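Local coordinates for mandelate racemase / muconate lactonizing enzyme, C-terminal domain protein (Pseudovibrio sp. JE062, PDB 4JHM) that belongs to the mandelate racemase / muconate lactonizing enzyme family of the enolase superfamily, with a capping N-terminal domain and a barrel-type C-terminal domain, at residues H159-I164 with F323-P328. Numbering follows the deposited sequence.
Sequences HGFTAI and FEQFYP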
loop_
_atom_site.group_PDB
_atom_site.type_symbol
_atom_site.label_atom_id
_atom_site.label_comp_id
_atom_site.label_asym_id
_atom_site.label_seq_id
_atom_site.Cartn_x
_atom_site.Cartn_y
_atom_site.Cartn_z
ATOM N N HIS A 159 24.936 43.956 -3.894
ATOM C CA HIS A 159 23.614 44.552 -4.046
ATOM C C HIS A 159 22.739 44.228 -2.847
ATOM O O HIS A 159 21.756 44.920 -2.593
ATOM C CB HIS A 159 22.931 44.098 -5.339
ATOM C CG HIS A 159 21.750 44.940 -5.718
ATOM N ND1 HIS A 159 21.873 46.248 -6.137
ATOM C CD2 HIS A 159 20.425 44.667 -5.732
ATOM C CE1 HIS A 159 20.676 46.742 -6.396
ATOM N NE2 HIS A 159 19.779 45.804 -6.158
ATOM N N GLY A 160 23.099 43.176 -2.116
ATOM C CA GLY A 160 22.423 42.839 -0.863
ATOM C C GLY A 160 21.733 41.488 -0.857
ATOM O O GLY A 160 21.188 41.073 0.165
ATOM N N PHE A 161 21.760 40.802 -1.997
ATOM C CA PHE A 161 21.060 39.533 -2.154
ATOM C C PHE A 161 21.556 38.481 -1.169
ATOM O O PHE A 161 22.754 38.359 -0.916
ATOM C CB PHE A 161 21.216 38.999 -3.579
ATOM C CG PHE A 161 20.317 39.665 -4.588
ATOM C CD1 PHE A 161 18.939 39.534 -4.502
ATOM C CD2 PHE A 161 20.852 40.398 -5.638
ATOM C CE1 PHE A 161 18.112 40.133 -5.433
ATOM C CE2 PHE A 161 20.029 40.997 -6.571
ATOM C CZ PHE A 161 18.657 40.862 -6.468
ATOM N N THR A 162 20.614 37.712 -0.639
ATOM C CA THR A 162 20.882 36.710 0.386
ATOM C C THR A 162 20.907 35.295 -0.191
ATOM O O THR A 162 21.261 34.339 0.498
ATOM C CB THR A 162 19.781 36.766 1.455
ATOM O OG1 THR A 162 18.522 37.060 0.821
ATOM C CG2 THR A 162 20.096 37.841 2.483
ATOM N N ALA A 163 20.514 35.167 -1.453
ATOM C CA ALA A 163 20.379 33.865 -2.086
ATOM C C ALA A 163 20.463 34.007 -3.597
ATOM O O ALA A 163 20.031 35.011 -4.162
ATOM C CB ALA A 163 19.058 33.228 -1.692
ATOM N N ILE A 164 21.022 32.995 -4.248
ATOM C CA ILE A 164 21.154 33.006 -5.692
ATOM C C ILE A 164 20.711 31.676 -6.289
ATOM O O ILE A 164 21.212 30.619 -5.907
ATOM C CB ILE A 164 22.610 33.265 -6.105
ATOM C CG1 ILE A 164 23.072 34.627 -5.578
ATOM C CG2 ILE A 164 22.749 33.192 -7.618
ATOM C CD1 ILE A 164 24.508 34.960 -5.916
ATOM N N PHE A 323 11.116 35.499 -2.882
ATOM C CA PHE A 323 10.524 36.125 -4.054
ATOM C C PHE A 323 11.582 36.078 -5.139
ATOM O O PHE A 323 12.686 36.592 -4.952
ATOM C CB PHE A 323 10.149 37.579 -3.754
ATOM C CG PHE A 323 9.965 38.427 -4.976
ATOM C CD1 PHE A 323 11.037 39.105 -5.532
ATOM C CD2 PHE A 323 8.720 38.568 -5.562
ATOM C CE1 PHE A 323 10.872 39.899 -6.655
ATOM C CE2 PHE A 323 8.546 39.360 -6.686
ATOM C CZ PHE A 323 9.624 40.025 -7.234
ATOM N N GLU A 324 11.255 35.440 -6.257
ATOM C CA GLU A 324 12.195 35.317 -7.360
ATOM C C GLU A 324 12.424 36.685 -8.000
ATOM O O GLU A 324 11.498 37.304 -8.521
ATOM C CB GLU A 324 11.672 34.320 -8.392
ATOM C CG GLU A 324 12.593 34.114 -9.583
ATOM C CD GLU A 324 12.209 32.915 -10.423
ATOM O OE1 GLU A 324 13.102 32.368 -11.100
ATOM O OE2 GLU A 324 11.021 32.516 -10.409
ATOM N N GLN A 325 13.663 37.155 -7.942
ATOM C CA GLN A 325 14.022 38.437 -8.529
ATOM C C GLN A 325 15.112 38.244 -9.568
ATOM O O GLN A 325 16.274 38.009 -9.227
ATOM C CB GLN A 325 14.520 39.399 -7.449
ATOM C CG GLN A 325 14.989 40.741 -7.988
ATOM C CD GLN A 325 13.836 41.658 -8.336
ATOM O OE1 GLN A 325 13.478 41.816 -9.505
ATOM N NE2 GLN A 325 13.237 42.256 -7.319
ATOM N N PHE A 326 14.736 38.336 -10.838
ATOM C CA PHE A 326 15.720 38.271 -11.902
ATOM C C PHE A 326 16.582 39.529 -11.869
ATOM O O PHE A 326 16.072 40.643 -11.755
ATOM C CB PHE A 326 15.059 38.121 -13.270
ATOM C CG PHE A 326 16.045 37.988 -14.387
ATOM C CD1 PHE A 326 16.518 36.740 -14.767
ATOM C CD2 PHE A 326 16.526 39.110 -15.039
ATOM C CE1 PHE A 326 17.441 36.614 -15.790
ATOM C CE2 PHE A 326 17.448 38.992 -16.063
ATOM C CZ PHE A 326 17.907 37.741 -16.439
ATOM N N TYR A 327 17.891 39.334 -11.971
ATOM C CA TYR A 327 18.857 40.419 -11.862
ATOM C C TYR A 327 19.804 40.284 -13.051
ATOM O O TYR A 327 20.346 39.199 -13.277
ATOM C CB TYR A 327 19.602 40.295 -10.524
ATOM C CG TYR A 327 20.464 41.480 -10.146
ATOM C CD1 TYR A 327 19.926 42.757 -10.052
ATOM C CD2 TYR A 327 21.815 41.314 -9.854
ATOM C CE1 TYR A 327 20.711 43.839 -9.701
ATOM C CE2 TYR A 327 22.611 42.390 -9.502
ATOM C CZ TYR A 327 22.055 43.649 -9.427
ATOM O OH TYR A 327 22.841 44.724 -9.076
ATOM N N PRO A 328 19.996 41.364 -13.835
ATOM C CA PRO A 328 19.498 42.742 -13.690
ATOM C C PRO A 328 17.981 42.880 -13.816
ATOM O O PRO A 328 17.304 41.928 -14.197
ATOM C CB PRO A 328 20.178 43.494 -14.845
ATOM C CG PRO A 328 21.221 42.575 -15.384
ATOM C CD PRO A 328 20.749 41.193 -15.088
#
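Tyr327 is met by both His159 and Phe161, and Gln325 by Phe161, without any clear backbone pairing between 159-164 and 323-328: the strands beginning at Ala163 and at Phe323 both run parallel to strand 133-139, which lies between them in the sheet of the TIM-barrel-like domain. The contact bridges that middle strand through an aromatic cluster of His159, Phe161 and Tyr327. Gly160 is the first residue after helix 149-159 to leave helical backbone angles, with positive phi, and the chain turns there so that residues on either side of it reach the same tyrosine. Phe161 presents its edge to the face of Tyr327 in a T-shaped pair, the planes 65° apart and the centroids separated by 5.2 Å. The touching atom is Phe161 CE2, 3.6 Å from Tyr327 CG near the rim of the phenol ring. With CG anti to the backbone N (chi1 -170°), Tyr327 extends past this edge toward the end of the helix. There the His159 ring forms an offset stack with it; the planes differ by 28° and the centroids are 4.9 Å apart. Cys156 of the helix also touches both Phe161 and Tyr327, while the backbone O of Tyr327 accepts a hydrogen bond from Tyr152 OH. Next to the atom that touches Tyr327, Gln325 lays aliphatic carbon against the Phe161 rim: its CG lies near the ring plane, 4.0 Å from Phe161 CZ. A bend at chi2 turns the amide off the extended line of the chain, and its NE2 is hydrogen-bonded to Ile340 O. At the helix end, Tyr327 OH sits over one face of the imidazole, 3.5 Å from His159 CG.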